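Local coordinates for protein pectinesterase (Sitophilus oryzae, PDB 4PMH) that hydrolyses the methyl esters of pectin to leave polygalacturonate and methanol, and probably serves the digestion of plant cell walls, at residues A[169-174]-A[196-201]; A[219-222]-A[226-229]. All coordinates share one frame; numbering follows the deposited sequence.

Interaction 1. Residues A[169-174]-A[196-201]; sequences SAKNTG and LGHQDT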
loop_
_atom_site.group_PDB
_atom_site.type_symbol
_atom_site.label_atom_id
_atom_site.label_comp_id
_atom_site.label_asym_id
_atom_site.label_seq_id
_atom_site.Cartn_x
_atom_site.Cartn_y
_atom_site.Cartn_z
ATOM N N SER A 169 4.109 5.368 -13.248
ATOM C CA SER A 169 5.499 5.650 -13.585
ATOM C C SER A 169 5.834 7.131 -13.453
ATOM O O SER A 169 6.929 7.542 -13.797
ATOM C CB SER A 169 5.819 5.163 -14.999
ATOM O OG SER A 169 5.032 5.812 -15.994
ATOM N N ALA A 170 4.912 7.923 -12.936
ATOM C CA ALA A 170 5.154 9.360 -12.782
ATOM C C ALA A 170 6.342 9.635 -11.864
ATOM O O ALA A 170 6.333 9.249 -10.688
ATOM C CB ALA A 170 3.922 10.064 -12.252
ATOM N N LYS A 171 7.348 10.291 -12.432
ATOM C CA LYS A 171 8.502 10.804 -11.703
ATOM C C LYS A 171 8.922 12.183 -12.297
ATOM O O LYS A 171 10.098 12.537 -12.321
ATOM C CB LYS A 171 9.657 9.792 -11.761
ATOM C CG LYS A 171 9.945 9.246 -13.156
ATOM C CD LYS A 171 11.095 8.243 -13.166
ATOM C CE LYS A 171 12.430 8.888 -13.519
ATOM N NZ LYS A 171 13.495 7.869 -13.767
ATOM N N ASN A 172 7.934 12.966 -12.717
ATOM C CA ASN A 172 8.165 14.134 -13.581
ATOM C C ASN A 172 8.809 15.320 -12.833
ATOM O O ASN A 172 9.632 16.053 -13.397
ATOM C CB ASN A 172 6.841 14.519 -14.253
ATOM C CG ASN A 172 6.196 13.334 -14.966
ATOM O OD1 ASN A 172 6.691 12.881 -15.993
ATOM N ND2 ASN A 172 5.101 12.815 -14.414
ATOM N N THR A 173 8.412 15.497 -11.570
ATOM C CA THR A 173 9.079 16.395 -10.623
ATOM C C THR A 173 9.247 15.648 -9.303
ATOM O O THR A 173 8.670 14.581 -9.113
ATOM C CB THR A 173 8.253 17.660 -10.331
ATOM O OG1 THR A 173 7.167 17.330 -9.453
ATOM C CG2 THR A 173 7.699 18.296 -11.620
ATOM N N GLY A 174 10.012 16.228 -8.382
ATOM C CA GLY A 174 10.160 15.660 -7.045
ATOM C C GLY A 174 8.935 15.843 -6.156
ATOM O O GLY A 174 8.896 15.330 -5.055
ATOM N N LEU A 196 4.833 -0.747 -8.416
ATOM C CA LEU A 196 5.952 0.098 -8.817
ATOM C C LEU A 196 5.567 1.574 -8.904
ATOM O O LEU A 196 4.590 1.941 -9.526
ATOM C CB LEU A 196 6.505 -0.331 -10.183
ATOM C CG LEU A 196 6.647 -1.828 -10.516
ATOM C CD1 LEU A 196 7.044 -2.017 -11.974
ATOM C CD2 LEU A 196 7.625 -2.534 -9.595
ATOM N N GLY A 197 6.361 2.414 -8.287
ATOM C CA GLY A 197 6.090 3.818 -8.323
ATOM C C GLY A 197 7.223 4.550 -7.676
ATOM O O GLY A 197 8.337 4.033 -7.580
ATOM N N HIS A 198 6.930 5.764 -7.241
ATOM C CA HIS A 198 7.913 6.558 -6.538
ATOM C C HIS A 198 7.305 7.081 -5.260
ATOM O O HIS A 198 7.520 6.479 -4.199
ATOM C CB HIS A 198 8.465 7.632 -7.450
ATOM C CG HIS A 198 9.467 7.095 -8.408
ATOM N ND1 HIS A 198 9.121 6.618 -9.652
ATOM C CD2 HIS A 198 10.795 6.880 -8.275
ATOM C CE1 HIS A 198 10.196 6.145 -10.252
ATOM N NE2 HIS A 198 11.225 6.296 -9.439
ATOM N N GLN A 199 6.530 8.159 -5.344
ATOM C CA GLN A 199 5.830 8.697 -4.179
ATOM C C GLN A 199 4.401 8.163 -4.156
ATOM O O GLN A 199 3.697 8.299 -5.139
ATOM C CB GLN A 199 5.827 10.225 -4.243
ATOM C CG GLN A 199 5.302 10.913 -3.004
ATOM C CD GLN A 199 5.597 12.419 -2.986
ATOM O OE1 GLN A 199 6.351 12.942 -3.821
ATOM N NE2 GLN A 199 5.005 13.116 -2.037
ATOM N N ASP A 200 3.972 7.576 -3.029
ATOM C CA ASP A 200 2.592 7.094 -2.840
ATOM C C ASP A 200 2.238 5.877 -3.694
ATOM O O ASP A 200 1.084 5.666 -4.066
ATOM C CB ASP A 200 1.557 8.214 -3.056
ATOM C CG ASP A 200 1.683 9.349 -2.038
ATOM O OD1 ASP A 200 2.460 9.252 -1.079
ATOM O OD2 ASP A 200 0.982 10.345 -2.209
ATOM N N THR A 201 3.235 5.056 -3.976
ATOM C CA THR A 201 3.010 3.827 -4.743
ATOM C C THR A 201 1.791 3.015 -4.295
ATOM O O THR A 201 0.919 2.705 -5.114
ATOM C CB THR A 201 4.266 2.942 -4.737
ATOM O OG1 THR A 201 5.389 3.712 -5.184
ATOM C CG2 THR A 201 4.075 1.688 -5.581
HETATM O O HOH W 1 5.650 9.593 -7.857
HETATM O O HOH W 2 6.638 6.577 -10.540
#
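The carbonyl oxygen of Ala170 is gripped by two waters that carry its bonding across to the segment 196-201. Water 2 lies 2.7 Å from Ala170 O, placed to donate to it, and sits in the plane of the His198 imidazole at its edge, 2.6 Å from His198 ND1. Water 1 is likewise placed to donate to Ala170 O, and it accepts the backbone N-H of Gln199 at 3.0 Å. The polar link between the two loops thus runs through solvent.

Lys171 adds a face contact to the same ring. Its CB lies over the imidazole of His198, 4.1 Å from the ring centroid and 23° off the normal, a CH-pi contact displaced toward the rim. With Lys171 CG placed between the backbone N and the carbonyl carbon (chi1 48°), the chain runs on past the ring, and Lys171 CD comes within 3.7 Å of His198 CE1. Both polar ends then reach Asp246: Lys171 NZ forms a salt bridge with one of its carboxylate oxygens, and His198 NE2 a hydrogen bond with the other. This shared carboxylate is likely to offset the lysine's charge and fix the rotation of the imidazole.

The contact joins two loops of the right-handed parallel beta-helix, one between strands 165-168 and 181-183, the other between strands 194-196 and 202-204.

Interaction 2. Residues A[219-222]-A[226-229]; sequences TYIE and DFVF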
loop_
_atom_site.group_PDB
_atom_site.type_symbol
_atom_site.label_atom_id
_atom_site.label_comp_id
_atom_site.label_asym_id
_atom_site.label_seq_id
_atom_site.Cartn_x
_atom_site.Cartn_y
_atom_site.Cartn_z
ATOM N N THR A 219 5.334 -10.348 -2.401
ATOM C CA THR A 219 5.086 -9.196 -3.231
ATOM C C THR A 219 6.224 -8.170 -3.092
ATOM O O THR A 219 6.781 -7.954 -1.995
ATOM C CB THR A 219 3.683 -8.640 -2.900
ATOM O OG1 THR A 219 2.699 -9.548 -3.421
ATOM C CG2 THR A 219 3.452 -7.239 -3.490
ATOM N N TYR A 220 6.551 -7.569 -4.237
ATOM C CA TYR A 220 7.629 -6.610 -4.414
ATOM C C TYR A 220 7.028 -5.207 -4.578
ATOM O O TYR A 220 6.175 -4.978 -5.447
ATOM C CB TYR A 220 8.439 -6.959 -5.683
ATOM C CG TYR A 220 9.510 -5.946 -6.035
ATOM C CD1 TYR A 220 10.778 -6.005 -5.443
ATOM C CD2 TYR A 220 9.258 -4.912 -6.942
ATOM C CE1 TYR A 220 11.762 -5.081 -5.764
ATOM C CE2 TYR A 220 10.241 -3.971 -7.258
ATOM C CZ TYR A 220 11.485 -4.060 -6.673
ATOM O OH TYR A 220 12.449 -3.122 -6.962
ATOM N N ILE A 221 7.489 -4.274 -3.760
ATOM C CA ILE A 221 6.940 -2.948 -3.721
ATOM C C ILE A 221 8.085 -1.933 -3.730
ATOM O O ILE A 221 8.978 -2.005 -2.875
ATOM C CB ILE A 221 6.071 -2.733 -2.443
ATOM C CG1 ILE A 221 5.042 -3.853 -2.284
ATOM C CG2 ILE A 221 5.386 -1.370 -2.474
ATOM C CD1 ILE A 221 4.391 -3.902 -0.930
ATOM N N GLU A 222 8.057 -0.992 -4.677
ATOM C CA GLU A 222 9.104 0.016 -4.750
ATOM C C GLU A 222 8.579 1.429 -4.811
ATOM O O GLU A 222 7.477 1.679 -5.270
ATOM C CB GLU A 222 10.086 -0.232 -5.926
ATOM C CG GLU A 222 9.497 -0.260 -7.319
ATOM C CD GLU A 222 10.540 -0.459 -8.442
ATOM O OE1 GLU A 222 10.382 0.226 -9.473
ATOM O OE2 GLU A 222 11.489 -1.282 -8.319
ATOM N N ASP A 226 6.859 7.832 1.103
ATOM C CA ASP A 226 5.533 7.383 1.564
ATOM C C ASP A 226 4.964 6.336 0.619
ATOM O O ASP A 226 3.788 6.379 0.277
ATOM C CB ASP A 226 4.541 8.567 1.691
ATOM C CG ASP A 226 5.046 9.690 2.581
ATOM O OD1 ASP A 226 6.009 9.513 3.375
ATOM O OD2 ASP A 226 4.456 10.797 2.498
ATOM N N PHE A 227 5.793 5.406 0.162
ATOM C CA PHE A 227 5.325 4.483 -0.889
ATOM C C PHE A 227 4.481 3.315 -0.407
ATOM O O PHE A 227 3.959 2.516 -1.218
ATOM C CB PHE A 227 6.445 4.090 -1.874
ATOM C CG PHE A 227 7.533 3.203 -1.334
ATOM C CD1 PHE A 227 8.727 3.747 -0.846
ATOM C CD2 PHE A 227 7.423 1.815 -1.424
ATOM C CE1 PHE A 227 9.762 2.914 -0.424
ATOM C CE2 PHE A 227 8.444 1.000 -1.001
ATOM C CZ PHE A 227 9.628 1.544 -0.523
ATOM N N VAL A 228 4.296 3.232 0.906
ATOM C CA VAL A 228 3.250 2.385 1.486
ATOM C C VAL A 228 2.588 3.252 2.544
ATOM O O VAL A 228 3.185 3.514 3.601
ATOM C CB VAL A 228 3.786 1.079 2.123
ATOM C CG1 VAL A 228 2.644 0.252 2.721
ATOM C CG2 VAL A 228 4.552 0.265 1.099
ATOM N N PHE A 229 1.364 3.702 2.257
ATOM C CA PHE A 229 0.714 4.709 3.060
ATOM C C PHE A 229 -0.786 4.464 3.173
ATOM O O PHE A 229 -1.397 3.807 2.317
ATOM C CB PHE A 229 1.007 6.104 2.469
ATOM C CG PHE A 229 0.143 6.469 1.277
ATOM C CD1 PHE A 229 0.416 5.950 0.017
ATOM C CD2 PHE A 229 -0.924 7.354 1.412
ATOM C CE1 PHE A 229 -0.374 6.275 -1.078
ATOM C CE2 PHE A 229 -1.713 7.701 0.309
ATOM C CZ PHE A 229 -1.432 7.151 -0.937
#
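The Phe227 ring has the end of strand 220-223 against one face, where the carbonyl carbon of Glu222 sits 3.6 Å from Phe227 CD2, offset toward the rim. At the ring's edge, in its plane, is the methyl Ile221 CG2, 3.9 Å from Phe227 CD2. Ile221 O approaches obliquely, 3.6 Å from Phe227 CE2. Phe227 CG stands between its own backbone N and carbonyl carbon (chi1 70°), which swings the ring back over the strand the chain has just left.

Ile221 CG2 serves two partners: besides the ring it touches Val228 CG2 at 4.0 Å, the two side chains crossing at about a right angle. Phe241 of strand 240-243, beside 220-223 in the parallel sheet, packs on both Ile221 and Val228, so the cluster continues into the neighbouring coil. On the strand itself, Tyr220 OH donates a very short bond of 2.5 Å to Glu222 OE2, which lies in the plane of the phenol at its edge.

An alanine in place of Phe227 would probably leave a gap beside Ile221 and the Glu222 peptide, and the corner that carries Asp226 less firmly seated.

Asp226, the nucleophile by similarity, is joined by a salt bridge to Arg290. Apolar side chains packed inside the coils, where the chain turns from one parallel sheet to the next, are characteristic of the right-handed parallel beta-helix; here the turn also carries the probable catalytic aspartate.

Interaction 2 belongs to the buried core and interaction 1 is only partly buried, with exposed residues on its 169-174 side. The chemistry follows: water bridges and a lysine over an imidazole join the loops of interaction 1, whereas interaction 2 rests on methyls and an aromatic ring against a strand. They hold no element in common, but strand 194-196, leading into 196-201, and strand 220-223, bearing most of 219-222, are neighbours in one parallel sheet. Thr201 OG1 is probably hydrogen-bonded to Glu222 O at 2.9 Å and packs on Phe227 CB, while Asp200 CB lies against the Phe229 ring. The segments 196-201 and 226-229 carry Gln199, Asp200 and Asp226, the probable transition-state stabiliser, proton donor and nucleophile.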